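Local coordinates for Serine/threonine/tyrosine-interacting protein (Homo sapiens, PDB 2R0B) that serves as a catalytically inactive phosphatase that anchors the kinases ERK1 and ERK2 in the nucleus and keeps FBXW7 out of its SCF ubiquitin ligase, at residues A[35-40]-A[57-62]. Numbering follows the deposited sequence.
Sequences THIICI and FRYLVL
Strands 36-41 and 58-63 pair in parallel at one margin of the central sheet of this dual-specificity phosphatase fold; 58-63 is an edge strand, and 36-41 separates it from 93-96. Five backbone hydrogen bonds join them: Arg58 N reaches Thr35 O, Leu60 N reaches Ile37 O and Leu62 N reaches Cys39 O, while Ile37 N and Cys39 N return to Arg58 O and Leu60 O. On one face Ile37 touches two aromatic rings. Its CD1 sits over a face of the Phe57 ring, 4.3 Å from the centroid and 24° off the normal, a CH-pi contact, and also lies 3.8 Å from Tyr59 CE1. Tyr59 OH hydrogen-bonds to Phe53 N, in the FBXW7-interacting motif. On the other face the His36 ring runs beside the extended Arg58 chain, NE2 3.7 Å from Arg58 CD, and Thr35 OG1 binds His36 ND1 in the ring plane at 2.8 Å. Farther along, Leu62 CD1 lies 3.9 Å from Ile38 CG2 and 4.2 Å from Ile40 CG1, against helices 76-88 and 103-116. Backbone hydrogen bonds thus fix the register, while apolar contacts pack both faces and Tyr59 ties the edge strand to the FBXW7-binding loop.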
loop_
_atom_site.group_PDB
_atom_site.type_symbol
_atom_site.label_atom_id
_atom_site.label_comp_id
_atom_site.label_asym_id
_atom_site.label_seq_id
_atom_site.Cartn_x
_atom_site.Cartn_y
_atom_site.Cartn_z
ATOM N N THR A 35 8.564 -4.711 9.274
ATOM C CA THR A 35 7.930 -5.428 10.381
ATOM C C THR A 35 6.450 -5.708 10.129
ATOM O O THR A 35 5.859 -6.571 10.796
ATOM C CB THR A 35 8.041 -4.651 11.714
ATOM O OG1 THR A 35 7.507 -3.336 11.568
ATOM C CG2 THR A 35 9.485 -4.570 12.159
ATOM N N HIS A 36 5.871 -4.960 9.195
ATOM C CA HIS A 36 4.443 -5.022 8.887
ATOM C C HIS A 36 4.215 -5.059 7.371
ATOM O O HIS A 36 4.887 -4.351 6.637
ATOM C CB HIS A 36 3.776 -3.761 9.422
ATOM C CG HIS A 36 3.634 -3.717 10.910
ATOM N ND1 HIS A 36 4.693 -3.455 11.756
ATOM C CD2 HIS A 36 2.542 -3.857 11.701
ATOM C CE1 HIS A 36 4.262 -3.469 13.005
ATOM N NE2 HIS A 36 2.960 -3.706 12.999
ATOM N N ILE A 37 3.250 -5.852 6.899
ATOM C CA ILE A 37 2.991 -5.934 5.459
ATOM C C ILE A 37 1.483 -5.869 5.181
ATOM O O ILE A 37 0.705 -6.594 5.806
ATOM C CB ILE A 37 3.557 -7.255 4.878
ATOM C CG1 ILE A 37 5.073 -7.349 5.134
ATOM C CG2 ILE A 37 3.206 -7.398 3.384
ATOM C CD1 ILE A 37 5.702 -8.665 4.689
ATOM N N ILE A 38 1.068 -4.945 4.329
ATOM C CA ILE A 38 -0.319 -4.931 3.827
ATOM C C ILE A 38 -0.260 -5.711 2.512
ATOM O O ILE A 38 0.396 -5.293 1.566
ATOM C CB ILE A 38 -0.890 -3.515 3.616
ATOM C CG1 ILE A 38 -0.887 -2.726 4.925
ATOM C CG2 ILE A 38 -2.344 -3.608 3.076
ATOM C CD1 ILE A 38 -1.441 -1.303 4.800
ATOM N N CYS A 39 -0.940 -6.852 2.479
ATOM C CA CYS A 39 -0.905 -7.771 1.324
ATOM C C CYS A 39 -2.274 -7.707 0.630
ATOM O O CYS A 39 -3.270 -8.174 1.203
ATOM C CB CYS A 39 -0.595 -9.179 1.854
ATOM S SG CYS A 39 -0.910 -10.557 0.696
ATOM N N ILE A 40 -2.342 -7.077 -0.550
ATOM C CA ILE A 40 -3.613 -6.793 -1.214
ATOM C C ILE A 40 -3.745 -7.697 -2.439
ATOM O O ILE A 40 -2.836 -7.750 -3.259
ATOM C CB ILE A 40 -3.697 -5.334 -1.712
ATOM C CG1 ILE A 40 -3.623 -4.339 -0.547
ATOM C CG2 ILE A 40 -4.989 -5.126 -2.560
ATOM C CD1 ILE A 40 -3.017 -2.978 -0.949
ATOM N N PHE A 57 6.302 -11.466 10.645
ATOM C CA PHE A 57 5.758 -10.152 10.313
ATOM C C PHE A 57 4.318 -10.086 10.752
ATOM O O PHE A 57 3.663 -11.133 10.887
ATOM C CB PHE A 57 5.814 -9.906 8.791
ATOM C CG PHE A 57 7.201 -9.925 8.207
ATOM C CD1 PHE A 57 8.113 -8.932 8.493
ATOM C CD2 PHE A 57 7.582 -10.934 7.332
ATOM C CE1 PHE A 57 9.405 -8.966 7.955
ATOM C CE2 PHE A 57 8.879 -10.978 6.801
ATOM C CZ PHE A 57 9.792 -9.983 7.114
ATOM N N ARG A 58 3.817 -8.871 10.954
ATOM C CA ARG A 58 2.376 -8.652 11.122
ATOM C C ARG A 58 1.747 -8.290 9.775
ATOM O O ARG A 58 2.223 -7.383 9.081
ATOM C CB ARG A 58 2.094 -7.559 12.147
ATOM C CG ARG A 58 2.599 -7.869 13.552
ATOM C CD ARG A 58 2.055 -6.881 14.561
ATOM N NE ARG A 58 2.479 -7.201 15.927
ATOM C CZ ARG A 58 2.154 -6.483 16.998
ATOM N NH1 ARG A 58 1.386 -5.401 16.876
ATOM N NH2 ARG A 58 2.587 -6.853 18.202
ATOM N N TYR A 59 0.683 -8.993 9.405
ATOM C CA TYR A 59 0.064 -8.811 8.103
ATOM C C TYR A 59 -1.298 -8.151 8.216
ATOM O O TYR A 59 -1.982 -8.284 9.235
ATOM C CB TYR A 59 -0.102 -10.171 7.408
ATOM C CG TYR A 59 1.167 -10.733 6.828
ATOM C CD1 TYR A 59 1.535 -10.462 5.502
ATOM C CD2 TYR A 59 2.007 -11.540 7.593
ATOM C CE1 TYR A 59 2.707 -10.989 4.956
ATOM C CE2 TYR A 59 3.175 -12.057 7.066
ATOM C CZ TYR A 59 3.521 -11.785 5.744
ATOM O OH TYR A 59 4.661 -12.341 5.213
ATOM N N LEU A 60 -1.682 -7.429 7.158
ATOM C CA LEU A 60 -3.052 -7.011 6.945
ATOM C C LEU A 60 -3.417 -7.429 5.531
ATOM O O LEU A 60 -2.867 -6.901 4.562
ATOM C CB LEU A 60 -3.203 -5.494 7.134
ATOM C CG LEU A 60 -4.594 -4.919 6.915
ATOM C CD1 LEU A 60 -5.530 -5.521 7.944
ATOM C CD2 LEU A 60 -4.629 -3.392 7.081
ATOM N N VAL A 61 -4.305 -8.415 5.400
ATOM C CA VAL A 61 -4.672 -8.956 4.072
ATOM C C VAL A 61 -6.006 -8.373 3.629
ATOM O O VAL A 61 -7.008 -8.479 4.346
ATOM C CB VAL A 61 -4.735 -10.508 4.081
ATOM C CG1 VAL A 61 -5.200 -11.046 2.729
ATOM C CG2 VAL A 61 -3.401 -11.107 4.466
ATOM N N LEU A 62 -6.016 -7.764 2.442
ATOM C CA LEU A 62 -7.199 -7.068 1.937
ATOM C C LEU A 62 -7.637 -7.697 0.631
ATOM O O LEU A 62 -6.914 -7.656 -0.373
ATOM C CB LEU A 62 -6.934 -5.565 1.714
ATOM C CG LEU A 62 -6.527 -4.709 2.915
ATOM C CD1 LEU A 62 -6.219 -3.261 2.509
ATOM C CD2 LEU A 62 -7.558 -4.739 4.042
#